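Similar to hydroxylamine oxidoreductase (Kuenenia stuttgartiensis, PDB 6H5L) probably reduces small nitrogen compounds as an oxidoreductase subunit of a multihaem complex, passing electrons along its chain of c-type hemes. Local coordinates at residues 176-181 against 201-206; 46-51 against 182-187; 98-103 against 216-221. All blocks are in the same frame, centred on the assembly; numbering follows the deposited sequence.

Contact 1 (176-181 against 201-206). With HEC (heme c), chain F.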
loop_
_atom_site.group_PDB
_atom_site.type_symbol
_atom_site.label_atom_id
_atom_site.label_comp_id
_atom_site.label_asym_id
_atom_site.label_seq_id
_atom_site.Cartn_x
_atom_site.Cartn_y
_atom_site.Cartn_z
ATOM N N GLU A 176 6.126 -55.127 -5.810
ATOM C CA GLU A 176 6.572 -56.481 -5.503
ATOM C C GLU A 176 5.823 -57.032 -4.297
ATOM O O GLU A 176 5.195 -58.092 -4.370
ATOM C CB GLU A 176 8.082 -56.496 -5.253
ATOM C CG GLU A 176 8.621 -57.860 -4.849
ATOM C CD GLU A 176 10.030 -57.794 -4.293
ATOM O OE1 GLU A 176 10.708 -56.766 -4.500
ATOM O OE2 GLU A 176 10.458 -58.770 -3.643
ATOM N N ALA A 177 5.865 -56.305 -3.178
ATOM C CA ALA A 177 5.236 -56.775 -1.947
ATOM C C ALA A 177 3.740 -57.008 -2.124
ATOM O O ALA A 177 3.159 -57.865 -1.447
ATOM C CB ALA A 177 5.486 -55.778 -0.823
ATOM N N ASN A 178 3.100 -56.258 -3.019
ATOM C CA ASN A 178 1.659 -56.382 -3.203
ATOM C C ASN A 178 1.286 -57.760 -3.744
ATOM O O ASN A 178 0.461 -58.469 -3.158
ATOM C CB ASN A 178 1.157 -55.277 -4.134
ATOM C CG ASN A 178 -0.359 -55.219 -4.206
ATOM O OD1 ASN A 178 -1.055 -55.669 -3.293
ATOM N ND2 ASN A 178 -0.880 -54.660 -5.292
ATOM N N THR A 179 1.889 -58.157 -4.864
ATOM C CA THR A 179 1.478 -59.355 -5.583
ATOM C C THR A 179 2.376 -60.562 -5.331
ATOM O O THR A 179 2.081 -61.646 -5.842
ATOM C CB THR A 179 1.420 -59.072 -7.089
ATOM O OG1 THR A 179 2.743 -58.829 -7.584
ATOM C CG2 THR A 179 0.550 -57.852 -7.365
ATOM N N ILE A 180 3.456 -60.414 -4.561
ATOM C CA ILE A 180 4.329 -61.563 -4.337
ATOM C C ILE A 180 3.758 -62.486 -3.267
ATOM O O ILE A 180 4.038 -63.692 -3.271
ATOM C CB ILE A 180 5.757 -61.111 -3.979
ATOM C CG1 ILE A 180 6.747 -62.262 -4.177
ATOM C CG2 ILE A 180 5.824 -60.594 -2.545
ATOM C CD1 ILE A 180 8.183 -61.892 -3.885
ATOM N N VAL A 181 2.959 -61.957 -2.349
ATOM C CA VAL A 181 2.406 -62.792 -1.277
ATOM C C VAL A 181 1.355 -63.725 -1.862
ATOM O O VAL A 181 0.610 -63.321 -2.775
ATOM C CB VAL A 181 1.824 -61.919 -0.163
ATOM C CG1 VAL A 181 2.944 -61.176 0.558
ATOM C CG2 VAL A 181 0.807 -60.935 -0.722
ATOM N N MET A 201 -3.886 -49.677 -5.174
ATOM C CA MET A 201 -3.866 -48.220 -5.176
ATOM C C MET A 201 -2.835 -47.658 -4.206
ATOM O O MET A 201 -2.241 -46.610 -4.483
ATOM C CB MET A 201 -5.260 -47.694 -4.828
ATOM C CG MET A 201 -5.499 -46.231 -5.150
ATOM S SD MET A 201 -7.250 -45.816 -5.020
ATOM C CE MET A 201 -7.195 -44.037 -5.208
ATOM N N CYS A 202 -2.600 -48.342 -3.087
ATOM C CA CYS A 202 -1.665 -47.872 -2.075
ATOM C C CYS A 202 -0.237 -48.317 -2.344
ATOM O O CYS A 202 0.703 -47.606 -1.970
ATOM C CB CYS A 202 -2.101 -48.364 -0.692
ATOM S SG CYS A 202 -1.402 -47.463 0.711
ATOM N N HIS A 203 -0.050 -49.477 -2.977
ATOM C CA HIS A 203 1.270 -49.951 -3.376
ATOM C C HIS A 203 1.654 -49.521 -4.785
ATOM O O HIS A 203 2.506 -50.163 -5.406
ATOM C CB HIS A 203 1.346 -51.475 -3.254
ATOM C CG HIS A 203 1.407 -51.967 -1.843
ATOM N ND1 HIS A 203 2.555 -52.500 -1.289
ATOM C CD2 HIS A 203 0.469 -52.002 -0.871
ATOM C CE1 HIS A 203 2.319 -52.850 -0.038
ATOM N NE2 HIS A 203 1.061 -52.557 0.239
ATOM N N SER A 204 1.062 -48.441 -5.282
ATOM C CA SER A 204 1.334 -47.923 -6.613
ATOM C C SER A 204 2.488 -46.928 -6.648
ATOM O O SER A 204 2.751 -46.344 -7.705
ATOM C CB SER A 204 0.077 -47.260 -7.189
ATOM O OG SER A 204 -0.294 -46.113 -6.441
ATOM N N GLY A 205 3.173 -46.717 -5.528
ATOM C CA GLY A 205 4.240 -45.738 -5.473
ATOM C C GLY A 205 5.574 -46.251 -5.977
ATOM O O GLY A 205 6.619 -45.665 -5.683
ATOM N N ALA A 206 5.553 -47.347 -6.738
ATOM C CA ALA A 206 6.781 -47.936 -7.258
ATOM C C ALA A 206 7.157 -47.384 -8.628
ATOM O O ALA A 206 8.343 -47.177 -8.906
ATOM C CB ALA A 206 6.649 -49.460 -7.326
HETATM FE FE HEC F . 0.720 -53.103 2.123
HETATM C CHA HEC F . 3.410 -53.278 4.178
HETATM C CHB HEC F . 1.081 -56.257 1.131
HETATM C CHC HEC F . -2.623 -53.157 1.051
HETATM C CHD HEC F . 0.492 -49.742 2.472
HETATM N NA HEC F . 2.028 -54.505 2.565
HETATM C C1A HEC F . 3.068 -54.414 3.469
HETATM C C2A HEC F . 3.705 -55.721 3.524
HETATM C C3A HEC F . 3.060 -56.534 2.681
HETATM C C4A HEC F . 1.988 -55.788 2.056
HETATM C CMA HEC F . 3.400 -58.017 2.416
HETATM C CAA HEC F . 4.920 -56.129 4.389
HETATM C CBA HEC F . 6.132 -55.275 4.037
HETATM C CGA HEC F . 6.910 -55.944 2.936
HETATM O O1A HEC F . 7.177 -55.261 1.916
HETATM O O2A HEC F . 7.250 -57.149 3.066
HETATM N NB HEC F . -0.547 -54.445 1.176
HETATM C C1B HEC F . -0.199 -55.763 0.996
HETATM C C2B HEC F . -1.392 -56.515 0.664
HETATM C C3B HEC F . -2.435 -55.648 0.640
HETATM C C4B HEC F . -1.905 -54.333 0.965
HETATM C CMB HEC F . -1.326 -58.039 0.401
HETATM C CAB HEC F . -3.952 -55.840 0.348
HETATM C CBB HEC F . -4.364 -57.103 -0.444
HETATM N NC HEC F . -0.793 -51.701 1.773
HETATM C C1C HEC F . -2.108 -51.932 1.417
HETATM C C2C HEC F . -2.855 -50.699 1.604
HETATM C C3C HEC F . -1.969 -49.729 1.891
HETATM C C4C HEC F . -0.673 -50.358 2.069
HETATM C CMC HEC F . -4.330 -50.503 1.177
HETATM C CAC HEC F . -2.254 -48.221 2.109
HETATM C CBC HEC F . -3.209 -47.995 3.299
HETATM N ND HEC F . 1.791 -51.716 3.183
HETATM C C1D HEC F . 1.525 -50.351 3.154
HETATM C C2D HEC F . 2.513 -49.671 3.962
HETATM C C3D HEC F . 3.436 -50.780 4.500
HETATM C C4D HEC F . 2.904 -52.012 3.963
HETATM C CMD HEC F . 2.598 -48.148 4.205
HETATM C CAD HEC F . 4.669 -50.645 5.422
HETATM C CBD HEC F . 4.330 -49.842 6.675
HETATM C CGD HEC F . 5.562 -49.734 7.531
HETATM O O1D HEC F . 6.548 -50.453 7.233
HETATM O O2D HEC F . 5.556 -48.939 8.506
HETATM O O HOH W 1 -0.237 -53.290 3.994
#
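A c-type heme attachment site of the CxxCH kind lies here: Cys202 and His203 are the last two letters of the motif, at the end of helix 197-202, and helix 174-180 packs against the axial histidine. Cys202 SG is bonded covalently to the heme atom CAC at 1.8 Å. The heme iron is ligated by His203 NE2 at 2.0 Å. His203 is the first residue to leave helical backbone angles, and its CG lies anti to the carbonyl carbon (chi1 -73°), which directs the imidazole from the helix end so that NE2 points at the iron. Asn178 CB rests against His203 CB at 3.9 Å and against the ring atom His203 CG at 4.0 Å. Ala177 CB lies 4.4 Å from His203 CE1, and both methyl-type carbons meet the ring obliquely. A hydrogen bond from His203 ND1 to the carbonyl O of Ser174 fixes the rotation of the imidazole, and Asn178 ND2 is bound to Asp200 of the same motif; two polar bonds thus accompany the carbon contacts. Further along, Val181 CG1 reaches the heme methyl CMA at 3.7 Å. A water takes the remaining axial position, consistent with an open coordination site, as at the catalytic heme of hydroxylamine oxidoreductases. Its oxygen lies 2.1 Å from the iron, across the porphyrin from His203 NE2.

Contact 2 (46-51 against 182-187); sequences KAQMLD and PWYAEA
The hydroxyl of Tyr184 is the polar centre of this contact, held by Gln48, by a water and by Asp200. Gln48 NE2 donates to Tyr184 OH at 3.1 Å; the oxygen lies close to the amide plane, though with an N-H...O angle of 149° the bond is bent. The bridging water donates hydrogen bonds to Tyr184 OH, also at 3.1 Å, and to Asp51 OD2 at 2.7 Å, which joins the tyrosine to the far end of the segment 46-51. Asp200 OD1 completes the set through its own hydrogen bond to Tyr184 OH. Both long side chains have to reach for this meeting: the Gln48 chain runs extended beyond CG, and Tyr184 swings its CG anti to the backbone N (chi1 -171°), carrying the phenol away from its helix. Amide and ring planes are inclined at 36°, and it is the hydroxyl oxygen rather than the ring that the amide touches. The loop that presents Gln48 is shaped by a type I beta turn from Gln48 to Asp51, closed by Asp51 N to Gln48 O at 3.0 Å. Within the turn Gln48 N also points a weak bond at Asp51 OD2. Asp51 OD1 lies close to Asp200 OD2, and two carboxylates so near might raise the proton affinity of one, though the donors round them would offset this. The phenol ring itself is met edge-to-face by Phe45. The contact thus ties the loop between helices 22-28 and 51-54 to helix 182-189, with Asn178 of helix 174-180 against Tyr184 and His197 of helix 197-202 against Gln48.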
loop_
_atom_site.group_PDB
_atom_site.type_symbol
_atom_site.label_atom_id
_atom_site.label_comp_id
_atom_site.label_asym_id
_atom_site.label_seq_id
_atom_site.Cartn_x
_atom_site.Cartn_y
_atom_site.Cartn_z
ATOM N N LYS A 46 -5.444 -62.428 -12.704
ATOM C CA LYS A 46 -5.374 -61.353 -13.681
ATOM C C LYS A 46 -5.379 -60.017 -12.954
ATOM O O LYS A 46 -5.930 -59.890 -11.857
ATOM C CB LYS A 46 -6.540 -61.415 -14.677
ATOM C CG LYS A 46 -6.536 -62.659 -15.548
ATOM C CD LYS A 46 -7.497 -62.524 -16.716
ATOM C CE LYS A 46 -7.424 -63.738 -17.627
ATOM N NZ LYS A 46 -8.181 -63.528 -18.893
ATOM N N ALA A 47 -4.750 -59.023 -13.571
ATOM C CA ALA A 47 -4.619 -57.718 -12.942
ATOM C C ALA A 47 -5.956 -56.989 -12.908
ATOM O O ALA A 47 -6.811 -57.168 -13.780
ATOM C CB ALA A 47 -3.588 -56.872 -13.684
ATOM N N GLN A 48 -6.134 -56.162 -11.882
ATOM C CA GLN A 48 -7.289 -55.281 -11.833
ATOM C C GLN A 48 -7.162 -54.207 -12.910
ATOM O O GLN A 48 -6.066 -53.900 -13.388
ATOM C CB GLN A 48 -7.424 -54.646 -10.447
ATOM C CG GLN A 48 -7.637 -55.656 -9.330
ATOM C CD GLN A 48 -7.683 -55.014 -7.956
ATOM O OE1 GLN A 48 -8.538 -54.174 -7.676
ATOM N NE2 GLN A 48 -6.758 -55.410 -7.088
ATOM N N MET A 49 -8.308 -53.640 -13.295
ATOM C CA MET A 49 -8.345 -52.695 -14.409
ATOM C C MET A 49 -7.395 -51.522 -14.185
ATOM O O MET A 49 -6.646 -51.132 -15.090
ATOM C CB MET A 49 -9.773 -52.191 -14.617
ATOM C CG MET A 49 -10.739 -53.233 -15.150
ATOM S SD MET A 49 -12.444 -52.652 -15.101
ATOM C CE MET A 49 -12.747 -52.634 -13.336
ATOM N N LEU A 50 -7.401 -50.954 -12.978
ATOM C CA LEU A 50 -6.619 -49.756 -12.700
ATOM C C LEU A 50 -5.119 -50.012 -12.653
ATOM O O LEU A 50 -4.352 -49.052 -12.511
ATOM C CB LEU A 50 -7.076 -49.135 -11.383
ATOM C CG LEU A 50 -8.472 -48.516 -11.395
ATOM C CD1 LEU A 50 -9.060 -48.526 -9.998
ATOM C CD2 LEU A 50 -8.416 -47.100 -11.946
ATOM N N ASP A 51 -4.679 -51.267 -12.764
ATOM C CA ASP A 51 -3.250 -51.545 -12.825
ATOM C C ASP A 51 -2.610 -50.983 -14.087
ATOM O O ASP A 51 -1.382 -50.854 -14.137
ATOM C CB ASP A 51 -3.002 -53.049 -12.723
ATOM C CG ASP A 51 -3.356 -53.604 -11.356
ATOM O OD1 ASP A 51 -3.655 -52.800 -10.447
ATOM O OD2 ASP A 51 -3.336 -54.839 -11.185
ATOM N N PRO A 182 1.261 -64.973 -1.394
ATOM C CA PRO A 182 0.382 -65.943 -2.063
ATOM C C PRO A 182 -1.099 -65.683 -1.859
ATOM O O PRO A 182 -1.903 -66.148 -2.675
ATOM C CB PRO A 182 0.804 -67.281 -1.443
ATOM C CG PRO A 182 1.326 -66.911 -0.095
ATOM C CD PRO A 182 1.990 -65.571 -0.263
ATOM N N TRP A 183 -1.492 -64.960 -0.810
ATOM C CA TRP A 183 -2.911 -64.745 -0.556
ATOM C C TRP A 183 -3.521 -63.672 -1.449
ATOM O O TRP A 183 -4.740 -63.470 -1.399
ATOM C CB TRP A 183 -3.146 -64.395 0.916
ATOM C CG TRP A 183 -2.333 -63.247 1.432
ATOM C CD1 TRP A 183 -2.653 -61.921 1.373
ATOM C CD2 TRP A 183 -1.073 -63.324 2.110
ATOM N NE1 TRP A 183 -1.665 -61.168 1.964
ATOM C CE2 TRP A 183 -0.684 -62.007 2.424
ATOM C CE3 TRP A 183 -0.232 -64.381 2.476
ATOM C CZ2 TRP A 183 0.506 -61.718 3.089
ATOM C CZ3 TRP A 183 0.949 -64.092 3.135
ATOM C CH2 TRP A 183 1.308 -62.771 3.433
ATOM N N TYR A 184 -2.718 -62.986 -2.264
ATOM C CA TYR A 184 -3.282 -62.081 -3.260
ATOM C C TYR A 184 -3.930 -62.869 -4.392
ATOM O O TYR A 184 -5.100 -62.647 -4.728
ATOM C CB TYR A 184 -2.194 -61.146 -3.799
ATOM C CG TYR A 184 -2.703 -60.019 -4.683
ATOM C CD1 TYR A 184 -3.045 -60.247 -6.012
ATOM C CD2 TYR A 184 -2.821 -58.723 -4.193
ATOM C CE1 TYR A 184 -3.505 -59.225 -6.820
ATOM C CE2 TYR A 184 -3.278 -57.692 -4.998
ATOM C CZ TYR A 184 -3.618 -57.951 -6.310
ATOM O OH TYR A 184 -4.075 -56.938 -7.121
ATOM N N ALA A 185 -3.179 -63.796 -4.992
ATOM C CA ALA A 185 -3.721 -64.606 -6.079
ATOM C C ALA A 185 -4.837 -65.520 -5.590
ATOM O O ALA A 185 -5.802 -65.776 -6.319
ATOM C CB ALA A 185 -2.606 -65.427 -6.725
ATOM N N GLU A 186 -4.721 -66.025 -4.361
ATOM C CA GLU A 186 -5.758 -66.897 -3.821
ATOM C C GLU A 186 -7.080 -66.154 -3.683
ATOM O O GLU A 186 -8.141 -66.692 -4.017
ATOM C CB GLU A 186 -5.315 -67.463 -2.471
ATOM C CG GLU A 186 -6.271 -68.480 -1.868
ATOM C CD GLU A 186 -6.380 -69.750 -2.691
ATOM O OE1 GLU A 186 -7.480 -70.040 -3.205
ATOM O OE2 GLU A 186 -5.362 -70.460 -2.827
ATOM N N ALA A 187 -7.038 -64.912 -3.192
ATOM C CA ALA A 187 -8.256 -64.111 -3.113
ATOM C C ALA A 187 -8.867 -63.897 -4.494
ATOM O O ALA A 187 -10.095 -63.912 -4.646
ATOM C CB ALA A 187 -7.965 -62.773 -2.434
HETATM O O HOH W 2 -2.719 -57.103 -9.927
#

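Contact 3 (98-103 against 216-221); sequences SGHKHP and HKFSAV. With HEC (heme c), chain E.
His100 and Phe218 both set CG anti to their carbonyl carbons (chi1 -73° and -63°), and these torsions turn the two rings toward each other beside a bis-histidine c-type heme. His100 NE2 ligates the iron at 2.0 Å, and His153 binds the same iron, so His100 is an axial ligand contributed by a loop. Phe218 sits at the edge of the imidazole, close to its plane, with CD2 3.8 Å from His100 ND1. The planes of the His100 and Phe218 rings stand 84° apart, with centroids 5.4 Å from each other. On the flank away from CD2, Phe218 CD1 and CE1 lie against the heme methyl CMB, each at 3.5 Å, so one aromatic group touches both the ligand and the porphyrin rim. A water holds the rotation of the imidazole about its bond to the iron: it accepts from His100 ND1 at 3.1 Å and donates to Ser98 OG at 2.7 Å, with a weak bond to the carbonyl O of His216. Ser98 OG is itself held by the carbonyl O of Trp95, at the end of helix 89-97, which places this second-shell hydroxyl. The backbones come together at Ser98 and Lys217, where Ser98 CB meets the carbonyl O of Lys217. His216 leads its own side chain away, to the iron of another heme that it shares with His133; the segment 216-221 therefore connects two neighbouring heme sites. Farther along, Ser219 is the N-cap of helix 220-224, its hydroxyl binding the backbone N of Glu222. The first turn of that helix offers a backbone N-H to the carboxylate of a heme propionate, Ala220 N to O1A at 3.0 Å and nearly straight.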
loop_
_atom_site.group_PDB
_atom_site.type_symbol
_atom_site.label_atom_id
_atom_site.label_comp_id
_atom_site.label_asym_id
_atom_site.label_seq_id
_atom_site.Cartn_x
_atom_site.Cartn_y
_atom_site.Cartn_z
ATOM N N SER A 98 2.219 -25.227 -13.041
ATOM C CA SER A 98 3.348 -25.981 -12.523
ATOM C C SER A 98 4.672 -25.385 -12.993
ATOM O O SER A 98 4.730 -24.551 -13.899
ATOM C CB SER A 98 3.255 -27.443 -12.954
ATOM O OG SER A 98 3.384 -27.563 -14.360
ATOM N N GLY A 99 5.755 -25.834 -12.354
ATOM C CA GLY A 99 7.086 -25.451 -12.782
ATOM C C GLY A 99 7.482 -26.020 -14.127
ATOM O O GLY A 99 8.456 -25.552 -14.723
ATOM N N HIS A 100 6.750 -27.020 -14.618
ATOM C CA HIS A 100 7.041 -27.560 -15.941
ATOM C C HIS A 100 6.597 -26.606 -17.044
ATOM O O HIS A 100 7.221 -26.561 -18.111
ATOM C CB HIS A 100 6.378 -28.927 -16.099
ATOM C CG HIS A 100 7.049 -30.013 -15.314
ATOM N ND1 HIS A 100 6.427 -30.681 -14.282
ATOM C CD2 HIS A 100 8.293 -30.539 -15.407
ATOM C CE1 HIS A 100 7.258 -31.575 -13.775
ATOM N NE2 HIS A 100 8.397 -31.511 -14.441
ATOM N N LYS A 101 5.534 -25.835 -16.803
ATOM C CA LYS A 101 5.113 -24.815 -17.756
ATOM C C LYS A 101 5.981 -23.566 -17.656
ATOM O O LYS A 101 6.292 -22.938 -18.674
ATOM C CB LYS A 101 3.642 -24.460 -17.525
ATOM C CG LYS A 101 3.156 -23.224 -18.264
ATOM C CD LYS A 101 2.941 -23.494 -19.746
ATOM C CE LYS A 101 2.327 -22.283 -20.434
ATOM N NZ LYS A 101 1.983 -22.553 -21.858
ATOM N N HIS A 102 6.389 -23.197 -16.441
ATOM C CA HIS A 102 7.208 -22.013 -16.195
ATOM C C HIS A 102 8.490 -22.431 -15.479
ATOM O O HIS A 102 8.660 -22.174 -14.281
ATOM C CB HIS A 102 6.438 -20.975 -15.380
ATOM C CG HIS A 102 5.108 -20.609 -15.970
ATOM N ND1 HIS A 102 4.984 -19.904 -17.148
ATOM C CD2 HIS A 102 3.846 -20.850 -15.542
ATOM C CE1 HIS A 102 3.704 -19.727 -17.421
ATOM N NE2 HIS A 102 2.991 -20.291 -16.463
ATOM N N PRO A 103 9.420 -23.073 -16.190
ATOM C CA PRO A 103 10.638 -23.590 -15.553
ATOM C C PRO A 103 11.753 -22.571 -15.388
ATOM O O PRO A 103 12.772 -22.895 -14.768
ATOM C CB PRO A 103 11.063 -24.704 -16.523
ATOM C CG PRO A 103 10.637 -24.185 -17.856
ATOM C CD PRO A 103 9.382 -23.376 -17.633
ATOM N N HIS A 216 0.338 -33.270 -12.282
ATOM C CA HIS A 216 0.173 -32.151 -13.203
ATOM C C HIS A 216 0.383 -30.800 -12.532
ATOM O O HIS A 216 0.477 -29.778 -13.216
ATOM C CB HIS A 216 -1.193 -32.236 -13.880
ATOM C CG HIS A 216 -1.323 -33.412 -14.796
ATOM N ND1 HIS A 216 -2.406 -34.263 -14.772
ATOM C CD2 HIS A 216 -0.492 -33.888 -15.752
ATOM C CE1 HIS A 216 -2.240 -35.208 -15.681
ATOM N NE2 HIS A 216 -1.086 -35.004 -16.290
ATOM N N LYS A 217 0.499 -30.780 -11.208
ATOM C CA LYS A 217 1.076 -29.630 -10.530
ATOM C C LYS A 217 2.510 -29.890 -10.104
ATOM O O LYS A 217 3.327 -28.963 -10.127
ATOM C CB LYS A 217 0.239 -29.232 -9.306
ATOM C CG LYS A 217 -0.313 -27.806 -9.373
ATOM C CD LYS A 217 -0.825 -27.333 -8.017
ATOM C CE LYS A 217 -1.226 -25.862 -8.045
ATOM N NZ LYS A 217 -2.688 -25.671 -8.244
ATOM N N PHE A 218 2.819 -31.138 -9.748
ATOM C CA PHE A 218 4.173 -31.594 -9.435
ATOM C C PHE A 218 4.907 -30.575 -8.572
ATOM O O PHE A 218 6.002 -30.108 -8.893
ATOM C CB PHE A 218 4.947 -31.907 -10.714
ATOM C CG PHE A 218 4.349 -33.028 -11.520
ATOM C CD1 PHE A 218 4.430 -34.337 -11.076
ATOM C CD2 PHE A 218 3.709 -32.776 -12.722
ATOM C CE1 PHE A 218 3.883 -35.373 -11.813
ATOM C CE2 PHE A 218 3.163 -33.810 -13.461
ATOM C CZ PHE A 218 3.250 -35.107 -13.007
ATOM N N SER A 219 4.272 -30.220 -7.460
ATOM C CA SER A 219 4.737 -29.141 -6.600
ATOM C C SER A 219 5.655 -29.699 -5.520
ATOM O O SER A 219 5.238 -30.545 -4.720
ATOM C CB SER A 219 3.550 -28.414 -5.972
ATOM O OG SER A 219 3.971 -27.567 -4.919
ATOM N N ALA A 220 6.905 -29.228 -5.501
ATOM C CA ALA A 220 7.807 -29.581 -4.411
ATOM C C ALA A 220 7.294 -29.054 -3.078
ATOM O O ALA A 220 7.541 -29.666 -2.033
ATOM C CB ALA A 220 9.211 -29.048 -4.691
ATOM N N VAL A 221 6.583 -27.925 -3.097
ATOM C CA VAL A 221 5.936 -27.427 -1.886
ATOM C C VAL A 221 4.929 -28.444 -1.369
ATOM O O VAL A 221 4.859 -28.717 -0.165
ATOM C CB VAL A 221 5.274 -26.063 -2.158
ATOM C CG1 VAL A 221 4.415 -25.639 -0.976
ATOM C CG2 VAL A 221 6.333 -25.011 -2.459
HETATM FE FE HEC E . 10.054 -32.452 -13.834
HETATM C CHA HEC E . 10.182 -29.406 -12.304
HETATM C CHB HEC E . 8.738 -33.837 -10.977
HETATM C CHC HEC E . 9.566 -35.430 -15.483
HETATM C CHD HEC E . 12.049 -31.365 -16.395
HETATM N NA HEC E . 9.531 -31.744 -11.983
HETATM C C1A HEC E . 9.708 -30.449 -11.535
HETATM C C2A HEC E . 9.320 -30.405 -10.135
HETATM C C3A HEC E . 8.922 -31.631 -9.780
HETATM C C4A HEC E . 9.048 -32.497 -10.931
HETATM C CMA HEC E . 8.419 -32.059 -8.384
HETATM C CAA HEC E . 9.335 -29.172 -9.202
HETATM C CBA HEC E . 8.388 -28.104 -9.744
HETATM C CGA HEC E . 7.957 -27.177 -8.637
HETATM O O1A HEC E . 8.268 -27.469 -7.454
HETATM O O2A HEC E . 7.296 -26.149 -8.935
HETATM N NB HEC E . 9.371 -34.326 -13.298
HETATM C C1B HEC E . 8.710 -34.607 -12.119
HETATM C C2B HEC E . 7.978 -35.844 -12.296
HETATM C C3B HEC E . 8.215 -36.290 -13.536
HETATM C C4B HEC E . 9.089 -35.340 -14.194
HETATM C CMB HEC E . 7.117 -36.518 -11.207
HETATM C CAB HEC E . 7.658 -37.571 -14.191
HETATM C CBB HEC E . 6.142 -37.436 -14.439
HETATM N NC HEC E . 10.721 -33.269 -15.585
HETATM C C1C HEC E . 10.334 -34.481 -16.125
HETATM C C2C HEC E . 10.705 -34.489 -17.530
HETATM C C3C HEC E . 11.552 -33.464 -17.708
HETATM C C4C HEC E . 11.473 -32.610 -16.536
HETATM C CMC HEC E . 10.672 -35.766 -18.404
HETATM C CAC HEC E . 12.313 -33.100 -19.007
HETATM C CBC HEC E . 11.352 -32.470 -20.039
HETATM N ND HEC E . 10.957 -30.651 -14.294
HETATM C C1D HEC E . 11.784 -30.450 -15.397
HETATM C C2D HEC E . 12.328 -29.114 -15.324
HETATM C C3D HEC E . 11.746 -28.498 -14.044
HETATM C C4D HEC E . 10.907 -29.527 -13.471
HETATM C CMD HEC E . 13.293 -28.448 -16.327
HETATM C CAD HEC E . 12.005 -27.081 -13.488
HETATM C CBD HEC E . 13.321 -27.058 -12.715
HETATM C CGD HEC E . 13.252 -27.991 -11.534
HETATM O O1D HEC E . 13.813 -29.113 -11.620
HETATM O O2D HEC E . 12.632 -27.611 -10.507
HETATM O O HOH W 3 3.445 -30.198 -14.772
#

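From the N terminus, the loop segment 46-51 comes first, and contact 2 closes a long loop of 130 residues when helix 182-189 returns to it. The segment 98-103 falls within that span but finds its partner beyond it, at 216-221, so contacts 2 and 3 cross. Contact 1 closes a short loop of 19 residues between helices 174-180 and 197-202; it lies wholly within the span of contact 3 and crosses contact 2, whose helix 182-189 comes between its two helices in the sequence. Contacts 1 and 2 adjoin, with centres about 10 Å apart, while contact 3, its centre about 27 Å from that of contact 1, ties the loop after helix 89-97 to the start of helix 220-224, beside another heme.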